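Long-range contacts in uncharacterized protein (Magnetospirillum magneticum AMB-1, PDB 5MU5), which belongs to the Maf glycosyltransferases, is involved in formation of the bacterial flagellum, and probably attaches sugars to flagellin: residues I65-T70 against Y133-L138; R260-L264 against V364-F368; R473-G477 against V496-N500. All coordinates share one frame; numbering follows the deposited sequence.

How the contacts relate
The three contacts illustrate how one chain is packed in different ways in its different parts: helix on helix in contact 1, strand beside strand in contact 2, helix against loop in contact 3. They follow one another along the sequence. Contact 1, in the Maf N-terminal domain, lies on the opposite side of the chain's centre from contact 2, with their centres about 59 Å apart; its centre is about 46 Å from that of contact 3. Contacts 2 and 3 are closer, their nearest atoms about 11 Å apart. Both belong to the large mixed sheet and its surroundings, toward opposite ends of the strand order, and helix 393-404 touches both: it meets Leu264 and Tyr367 of contact 2 and Leu476 of contact 3.

Contact 1. Residues I65-T70 against Y133-L138; sequences IEDMAT and YQLPIL
Residues 65-70 and 133-138 bring two helices together nearly parallel, their axes 8.9 Å apart and crossing at -16°, with Glu66 and Gln134 closest in the backbone. This is helix-helix packing in the α/β N-terminal domain, where helix 134-142 follows strand 123-127 of a parallel sheet and helix 61-71 lies beside it. Ile137 is the main intruder, and its two branches divide the work. Ile137 CD1 lies 3.6 Å from Glu66 O and 3.8 Å from Glu66 CB, while CG2, anti to the backbone N (chi1 -62° for the CG1 branch), lies against Ala69. Ala69 CB packs between Ile137 CG2, at 3.8 Å, and Leu138 CD2, at 3.9 Å. Toward the N-terminal end of both segments the side chains of Ile65 and Tyr133 cross at about a right angle, Ile65 CG2 touching Tyr133 CB. Glu66 extends past Tyr133, but its carboxylate is paired with Arg62. Phe213 of strand 211-214 covers Ile65, Gln134 and Leu138 from the sheet. Beside Ile137, the hydroxyl of Thr70 stays tied to its own helix, Thr70 OG1 donating to Glu66 O at 3.0 Å while Thr70 N reaches that oxygen from the opposite face of the carbonyl plane.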
loop_
_atom_site.group_PDB
_atom_site.type_symbol
_atom_site.label_atom_id
_atom_site.label_comp_id
_atom_site.label_asym_id
_atom_site.label_seq_id
_atom_site.Cartn_x
_atom_site.Cartn_y
_atom_site.Cartn_z
ATOM N N ILE A 65 -31.853 12.160 15.801
ATOM C CA ILE A 65 -30.748 11.291 15.431
ATOM C C ILE A 65 -31.241 9.862 15.167
ATOM O O ILE A 65 -30.772 9.195 14.231
ATOM C CB ILE A 65 -29.589 11.327 16.479
ATOM C CG1 ILE A 65 -28.295 10.820 15.867
ATOM C CG2 ILE A 65 -29.867 10.493 17.720
ATOM C CD1 ILE A 65 -27.828 11.643 14.682
ATOM N N GLU A 66 -32.203 9.406 15.966
ATOM C CA GLU A 66 -32.749 8.065 15.795
ATOM C C GLU A 66 -33.545 7.946 14.508
ATOM O O GLU A 66 -33.504 6.904 13.857
ATOM C CB GLU A 66 -33.590 7.646 17.004
ATOM C CG GLU A 66 -32.746 7.258 18.225
ATOM C CD GLU A 66 -33.578 6.825 19.430
ATOM O OE1 GLU A 66 -34.817 6.957 19.397
ATOM O OE2 GLU A 66 -32.992 6.351 20.420
ATOM N N ASP A 67 -34.260 9.013 14.142
ATOM C CA ASP A 67 -35.041 9.037 12.906
ATOM C C ASP A 67 -34.130 9.044 11.686
ATOM O O ASP A 67 -34.455 8.445 10.660
ATOM C CB ASP A 67 -36.012 10.248 12.858
ATOM C CG ASP A 67 -37.230 10.084 13.793
ATOM O OD1 ASP A 67 -37.513 8.945 14.230
ATOM O OD2 ASP A 67 -37.905 11.096 14.102
ATOM N N MET A 68 -33.002 9.739 11.783
ATOM C CA MET A 68 -32.036 9.753 10.691
ATOM C C MET A 68 -31.465 8.368 10.452
ATOM O O MET A 68 -31.301 7.978 9.306
ATOM C CB MET A 68 -30.906 10.733 10.954
ATOM C CG MET A 68 -31.357 12.166 10.826
ATOM S SD MET A 68 -30.061 13.345 11.239
ATOM C CE MET A 68 -28.821 12.963 9.993
ATOM N N ALA A 69 -31.180 7.629 11.525
ATOM C CA ALA A 69 -30.642 6.274 11.405
ATOM C C ALA A 69 -31.679 5.357 10.772
ATOM O O ALA A 69 -31.364 4.562 9.901
ATOM C CB ALA A 69 -30.201 5.737 12.767
ATOM N N THR A 70 -32.928 5.489 11.198
ATOM C CA THR A 70 -34.029 4.727 10.612
ATOM C C THR A 70 -34.269 5.056 9.134
ATOM O O THR A 70 -34.456 4.167 8.314
ATOM C CB THR A 70 -35.318 5.027 11.379
ATOM O OG1 THR A 70 -35.143 4.611 12.732
ATOM C CG2 THR A 70 -36.517 4.319 10.753
ATOM N N TYR A 133 -27.086 6.842 20.788
ATOM C CA TYR A 133 -28.488 6.513 20.513
ATOM C C TYR A 133 -28.692 5.896 19.101
ATOM O O TYR A 133 -29.561 5.055 18.907
ATOM C CB TYR A 133 -29.359 7.762 20.662
ATOM C CG TYR A 133 -29.438 8.323 22.071
ATOM C CD1 TYR A 133 -29.789 7.503 23.140
ATOM C CD2 TYR A 133 -29.203 9.671 22.326
ATOM C CE1 TYR A 133 -29.885 7.997 24.426
ATOM C CE2 TYR A 133 -29.303 10.182 23.610
ATOM C CZ TYR A 133 -29.642 9.332 24.660
ATOM O OH TYR A 133 -29.749 9.793 25.952
ATOM N N GLN A 134 -27.885 6.297 18.126
ATOM C CA GLN A 134 -27.986 5.734 16.775
ATOM C C GLN A 134 -27.583 4.264 16.660
ATOM O O GLN A 134 -28.137 3.544 15.835
ATOM C CB GLN A 134 -27.169 6.569 15.754
ATOM C CG GLN A 134 -25.642 6.584 15.930
ATOM C CD GLN A 134 -25.145 7.523 17.031
ATOM O OE1 GLN A 134 -25.933 8.163 17.713
ATOM N NE2 GLN A 134 -23.837 7.600 17.201
ATOM N N LEU A 135 -26.651 3.813 17.497
ATOM C CA LEU A 135 -26.051 2.457 17.367
ATOM C C LEU A 135 -26.984 1.258 17.313
ATOM O O LEU A 135 -26.891 0.467 16.393
ATOM C CB LEU A 135 -24.988 2.203 18.443
ATOM C CG LEU A 135 -23.654 2.901 18.247
ATOM C CD1 LEU A 135 -22.738 2.541 19.406
ATOM C CD2 LEU A 135 -23.003 2.528 16.924
ATOM N N PRO A 136 -27.863 1.096 18.306
ATOM C CA PRO A 136 -28.768 -0.038 18.216
ATOM C C PRO A 136 -29.411 -0.146 16.845
ATOM O O PRO A 136 -29.419 -1.215 16.260
ATOM C CB PRO A 136 -29.839 0.278 19.263
ATOM C CG PRO A 136 -29.199 1.207 20.234
ATOM C CD PRO A 136 -28.085 1.909 19.521
ATOM N N ILE A 137 -29.924 0.966 16.332
ATOM C CA ILE A 137 -30.638 0.981 15.047
ATOM C C ILE A 137 -29.740 0.625 13.854
ATOM O O ILE A 137 -30.108 -0.206 13.036
ATOM C CB ILE A 137 -31.315 2.351 14.795
ATOM C CG1 ILE A 137 -32.371 2.624 15.872
ATOM C CG2 ILE A 137 -31.967 2.386 13.409
ATOM C CD1 ILE A 137 -32.837 4.067 15.954
ATOM N N LEU A 138 -28.568 1.246 13.761
ATOM C CA LEU A 138 -27.638 0.983 12.656
ATOM C C LEU A 138 -27.158 -0.479 12.664
ATOM O O LEU A 138 -27.026 -1.105 11.624
ATOM C CB LEU A 138 -26.424 1.933 12.730
ATOM C CG LEU A 138 -26.664 3.449 12.619
ATOM C CD1 LEU A 138 -25.393 4.246 12.934
ATOM C CD2 LEU A 138 -27.150 3.798 11.235
#

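Contact 2. Residues R260-L264 against V364-F368; sequences RYSIL and VVYYF
Ser262 O is gripped twice by the strand beside it: Tyr366 N donates a hydrogen bond of 2.9 Å to it, and Val365 CA adds a CH···O contact at 3.3 Å. The setting is a parallel β pairing within the large mixed sheet of the MptE-like region, where strand 262-263 lies between strand 363-367 and the antiparallel strand 530-531. Two more bonds fix the register. Ser262 N donates to Val364 O in the carbonyl plane, and Leu264 N donates to Tyr366 O, nearly straight at 170°; Ile263 CA adds a weaker CH···O contact to the same oxygen. Side chains then sort themselves by face. On the face carrying Ser262 and Val365, Val365 CG1 packs down on the backbone, 3.5 Å from Leu264 N.

The other face, that of Ile263 and Tyr366, is aromatic. Tyr366 sends the CD2-CE2 edge of its ring toward the face of Tyr261, an offset edge-to-face pair with centroids 5.6 Å apart and planes at 60°. A chi1 of 65°, with CG between the backbone N and the carbonyl carbon, places the Tyr261 ring beside Tyr366, while Val364 CG1 rests over one face of the Tyr366 ring near its rim. An alanine in place of Tyr261 removes the ring that the Tyr366 edge faces, which would probably open a gap there and leave the Tyr366 ring freer to turn. Both phenol hydroxyls make weak hydrogen bonds beyond the two strands, Tyr261 OH with Met256 O and Tyr366 OH with Arg358. Farther along, Ile263 takes the rim of Phe368: Ile263 CG2 lies in the plane of that ring, 3.8 Å from Phe368 CE1.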
loop_
_atom_site.group_PDB
_atom_site.type_symbol
_atom_site.label_atom_id
_atom_site.label_comp_id
_atom_site.label_asym_id
_atom_site.label_seq_id
_atom_site.Cartn_x
_atom_site.Cartn_y
_atom_site.Cartn_z
ATOM N N ARG A 260 28.374 -14.992 -10.355
ATOM C CA ARG A 260 28.798 -13.974 -9.442
ATOM C C ARG A 260 27.712 -12.903 -9.312
ATOM O O ARG A 260 27.105 -12.466 -10.288
ATOM C CB ARG A 260 30.122 -13.335 -9.897
ATOM C CG ARG A 260 31.352 -14.224 -9.757
ATOM C CD ARG A 260 32.649 -13.413 -9.836
ATOM N NE ARG A 260 32.835 -12.771 -11.143
ATOM C CZ ARG A 260 33.390 -13.346 -12.213
ATOM N NH1 ARG A 260 33.832 -14.602 -12.170
ATOM N NH2 ARG A 260 33.500 -12.659 -13.345
ATOM N N TYR A 261 27.441 -12.543 -8.073
ATOM C CA TYR A 261 26.695 -11.359 -7.771
ATOM C C TYR A 261 26.980 -11.109 -6.319
ATOM O O TYR A 261 27.494 -11.986 -5.628
ATOM C CB TYR A 261 25.193 -11.524 -8.024
ATOM C CG TYR A 261 24.531 -12.520 -7.124
ATOM C CD1 TYR A 261 24.059 -12.150 -5.874
ATOM C CD2 TYR A 261 24.359 -13.834 -7.533
ATOM C CE1 TYR A 261 23.434 -13.069 -5.051
ATOM C CE2 TYR A 261 23.721 -14.767 -6.719
ATOM C CZ TYR A 261 23.270 -14.377 -5.477
ATOM O OH TYR A 261 22.658 -15.292 -4.655
ATOM N N SER A 262 26.659 -9.907 -5.874
ATOM C CA SER A 262 26.772 -9.540 -4.485
ATOM C C SER A 262 25.452 -8.941 -4.004
ATOM O O SER A 262 24.545 -8.702 -4.797
ATOM C CB SER A 262 27.903 -8.555 -4.294
ATOM O OG SER A 262 29.141 -9.106 -4.690
ATOM N N ILE A 263 25.364 -8.735 -2.696
ATOM C CA ILE A 263 24.164 -8.292 -2.029
ATOM C C ILE A 263 24.463 -7.011 -1.296
ATOM O O ILE A 263 25.462 -6.930 -0.581
ATOM C CB ILE A 263 23.722 -9.302 -0.960
ATOM C CG1 ILE A 263 23.513 -10.687 -1.566
ATOM C CG2 ILE A 263 22.423 -8.840 -0.323
ATOM C CD1 ILE A 263 22.518 -10.694 -2.712
ATOM N N LEU A 264 23.594 -6.021 -1.452
ATOM C CA LEU A 264 23.750 -4.737 -0.786
ATOM C C LEU A 264 23.505 -4.823 0.725
ATOM O O LEU A 264 22.598 -5.503 1.188
ATOM C CB LEU A 264 22.815 -3.723 -1.413
ATOM C CG LEU A 264 22.959 -2.281 -0.928
ATOM C CD1 LEU A 264 22.532 -1.290 -2.006
ATOM C CD2 LEU A 264 22.136 -2.043 0.333
ATOM N N VAL A 364 27.489 -7.118 -10.625
ATOM C CA VAL A 364 26.106 -6.890 -10.246
ATOM C C VAL A 364 25.884 -7.052 -8.746
ATOM O O VAL A 364 26.299 -8.034 -8.162
ATOM C CB VAL A 364 25.182 -7.887 -10.988
ATOM C CG1 VAL A 364 23.718 -7.653 -10.640
ATOM C CG2 VAL A 364 25.360 -7.754 -12.495
ATOM N N VAL A 365 25.220 -6.074 -8.150
ATOM C CA VAL A 365 24.822 -6.099 -6.760
ATOM C C VAL A 365 23.295 -5.968 -6.672
ATOM O O VAL A 365 22.699 -5.103 -7.323
ATOM C CB VAL A 365 25.424 -4.934 -5.977
ATOM C CG1 VAL A 365 25.035 -5.047 -4.513
ATOM C CG2 VAL A 365 26.940 -4.916 -6.127
ATOM N N TYR A 366 22.677 -6.825 -5.863
ATOM C CA TYR A 366 21.244 -6.826 -5.684
ATOM C C TYR A 366 20.850 -6.348 -4.294
ATOM O O TYR A 366 21.531 -6.623 -3.331
ATOM C CB TYR A 366 20.666 -8.237 -5.853
ATOM C CG TYR A 366 20.805 -8.779 -7.232
ATOM C CD1 TYR A 366 20.175 -8.173 -8.291
ATOM C CD2 TYR A 366 21.590 -9.904 -7.476
ATOM C CE1 TYR A 366 20.313 -8.665 -9.561
ATOM C CE2 TYR A 366 21.749 -10.399 -8.744
ATOM C CZ TYR A 366 21.102 -9.786 -9.776
ATOM O OH TYR A 366 21.261 -10.277 -11.036
ATOM N N TYR A 367 19.725 -5.654 -4.197
ATOM C CA TYR A 367 19.100 -5.421 -2.906
ATOM C C TYR A 367 17.738 -6.119 -3.002
ATOM O O TYR A 367 17.247 -6.414 -4.103
ATOM C CB TYR A 367 18.971 -3.941 -2.602
ATOM C CG TYR A 367 17.895 -3.244 -3.385
ATOM C CD1 TYR A 367 18.141 -2.733 -4.630
ATOM C CD2 TYR A 367 16.615 -3.115 -2.864
ATOM C CE1 TYR A 367 17.128 -2.103 -5.356
ATOM C CE2 TYR A 367 15.611 -2.487 -3.568
ATOM C CZ TYR A 367 15.868 -1.989 -4.812
ATOM O OH TYR A 367 14.851 -1.350 -5.483
ATOM N N PHE A 368 17.150 -6.408 -1.856
ATOM C CA PHE A 368 15.888 -7.119 -1.823
ATOM C C PHE A 368 14.725 -6.177 -1.664
ATOM O O PHE A 368 14.592 -5.470 -0.668
ATOM C CB PHE A 368 15.919 -8.225 -0.772
ATOM C CG PHE A 368 16.809 -9.322 -1.174
ATOM C CD1 PHE A 368 18.154 -9.245 -0.923
ATOM C CD2 PHE A 368 16.323 -10.365 -1.942
ATOM C CE1 PHE A 368 19.003 -10.221 -1.378
ATOM C CE2 PHE A 368 17.162 -11.370 -2.379
ATOM C CZ PHE A 368 18.508 -11.293 -2.098
#

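Contact 3. Residues R473-G477 against V496-N500; sequences RDALG and VMIEN
Arg473 leaves helix 467-482 with CB directed at residues 496-500, part of the loop that joins strands 488-491 and 502-503 at one end of the large mixed sheet; this is helix-against-loop packing, to which its aliphatic stem contributes much. Arg473 CG, anti to the backbone N (chi1 177°), lies 4.0 Å from Val496 CG2 and also near Ile498 CG1. Arg473 CD sits beside the loop backbone, 3.3 Å from Met497 O, and beside the same Val496 methyl. A bend at chi3 (71°) then swings the head back over its own helix. NE and NH2 grip a single oxygen side-on, Arg473 NH2 meeting Asp474 OD1 at 2.9 Å in a salt bridge, with Asp474 OD1 lying in the plane of the guanidinium. NH1 faces the other way: it forms a salt bridge with Glu455 and donates to a water that bonds to Met497 O. The guanidinium is thus fixed in rotation by partners on two sides, while the stem lies along the loop backbone.

Beyond it, Ile498 takes over the apolar packing. Ile498 CG2 lies 4.0 Å from Leu476 CB and also near Gly477 N, and its CD1 reaches Leu476 CD1. A second water joins the backbones, donating to Arg473 O and accepting from Glu499 N. Gly477, lacking a side chain, allows a close passage, Gly477 CA lying 3.3 Å from Glu499 O in a CH···O contact. At the end of this segment Asn500, whose OD1 is held by Arg484, sends Asn500 ND2 to Gly477 O at 2.9 Å, coming in 42° above the carbonyl plane.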
loop_
_atom_site.group_PDB
_atom_site.type_symbol
_atom_site.label_atom_id
_atom_site.label_comp_id
_atom_site.label_asym_id
_atom_site.label_seq_id
_atom_site.Cartn_x
_atom_site.Cartn_y
_atom_site.Cartn_z
ATOM N N ARG A 473 8.963 12.623 -5.675
ATOM C CA ARG A 473 9.463 13.745 -4.877
ATOM C C ARG A 473 9.286 13.536 -3.386
ATOM O O ARG A 473 10.191 13.834 -2.593
ATOM C CB ARG A 473 8.740 15.019 -5.272
ATOM C CG ARG A 473 9.126 16.247 -4.463
ATOM C CD ARG A 473 8.061 17.316 -4.629
ATOM N NE ARG A 473 6.858 16.926 -3.931
ATOM C CZ ARG A 473 5.706 17.584 -3.978
ATOM N NH1 ARG A 473 5.598 18.698 -4.698
ATOM N NH2 ARG A 473 4.662 17.114 -3.302
ATOM N N ASP A 474 8.099 13.078 -2.977
ATOM C CA ASP A 474 7.856 12.844 -1.555
ATOM C C ASP A 474 8.746 11.713 -1.012
ATOM O O ASP A 474 9.198 11.783 0.133
ATOM C CB ASP A 474 6.363 12.559 -1.267
ATOM C CG ASP A 474 5.446 13.804 -1.491
ATOM O OD1 ASP A 474 5.901 14.881 -1.960
ATOM O OD2 ASP A 474 4.238 13.697 -1.198
ATOM N N ALA A 475 9.015 10.678 -1.818
ATOM C CA ALA A 475 9.845 9.558 -1.317
ATOM C C ALA A 475 11.309 10.001 -1.144
ATOM O O ALA A 475 11.986 9.594 -0.193
ATOM C CB ALA A 475 9.726 8.328 -2.205
ATOM N N LEU A 476 11.763 10.890 -2.019
ATOM C CA LEU A 476 13.111 11.443 -1.934
ATOM C C LEU A 476 13.292 12.281 -0.694
ATOM O O LEU A 476 14.270 12.105 0.028
ATOM C CB LEU A 476 13.442 12.297 -3.153
ATOM C CG LEU A 476 13.711 11.581 -4.471
ATOM C CD1 LEU A 476 13.918 12.595 -5.584
ATOM C CD2 LEU A 476 14.916 10.667 -4.358
ATOM N N GLY A 477 12.358 13.188 -0.428
ATOM C CA GLY A 477 12.424 14.026 0.770
ATOM C C GLY A 477 12.367 13.194 2.028
ATOM O O GLY A 477 13.094 13.412 3.004
ATOM N N VAL A 496 11.195 20.537 -9.613
ATOM C CA VAL A 496 10.494 20.782 -8.355
ATOM C C VAL A 496 11.422 20.902 -7.151
ATOM O O VAL A 496 12.509 20.322 -7.118
ATOM C CB VAL A 496 9.496 19.664 -7.947
ATOM C CG1 VAL A 496 8.408 19.491 -8.966
ATOM C CG2 VAL A 496 10.211 18.345 -7.657
ATOM N N MET A 497 10.935 21.624 -6.152
ATOM C CA MET A 497 11.553 21.691 -4.843
ATOM C C MET A 497 11.355 20.329 -4.143
ATOM O O MET A 497 10.243 19.781 -4.080
ATOM C CB MET A 497 10.869 22.798 -4.011
ATOM C CG MET A 497 11.480 23.018 -2.630
ATOM S SD MET A 497 13.179 23.650 -2.713
ATOM C CE MET A 497 12.781 25.399 -2.906
ATOM N N ILE A 498 12.441 19.773 -3.632
ATOM C CA ILE A 498 12.401 18.539 -2.871
ATOM C C ILE A 498 12.740 18.871 -1.407
ATOM O O ILE A 498 13.739 19.535 -1.133
ATOM C CB ILE A 498 13.405 17.529 -3.438
ATOM C CG1 ILE A 498 13.127 17.301 -4.934
ATOM C CG2 ILE A 498 13.348 16.229 -2.668
ATOM C CD1 ILE A 498 14.234 16.573 -5.670
ATOM N N GLU A 499 11.888 18.451 -0.481
ATOM C CA GLU A 499 12.155 18.628 0.950
ATOM C C GLU A 499 13.494 18.019 1.345
ATOM O O GLU A 499 13.923 17.006 0.785
ATOM C CB GLU A 499 11.105 17.906 1.816
ATOM C CG GLU A 499 9.721 18.495 1.805
ATOM C CD GLU A 499 8.747 17.701 2.673
ATOM O OE1 GLU A 499 8.993 17.548 3.891
ATOM O OE2 GLU A 499 7.714 17.238 2.145
ATOM N N ASN A 500 14.099 18.610 2.365
ATOM C CA ASN A 500 15.369 18.187 2.909
ATOM C C ASN A 500 16.548 18.311 1.951
ATOM O O ASN A 500 17.544 17.610 2.109
ATOM C CB ASN A 500 15.234 16.783 3.460
ATOM C CG ASN A 500 14.286 16.732 4.619
ATOM O OD1 ASN A 500 14.455 17.473 5.548
ATOM N ND2 ASN A 500 13.310 15.855 4.577
HETATM O O HOH W 1 10.084 16.041 -1.023
HETATM O O HOH W 2 7.697 20.815 -4.969
HETATM O O HOH W 3 7.586 16.908 -0.621
#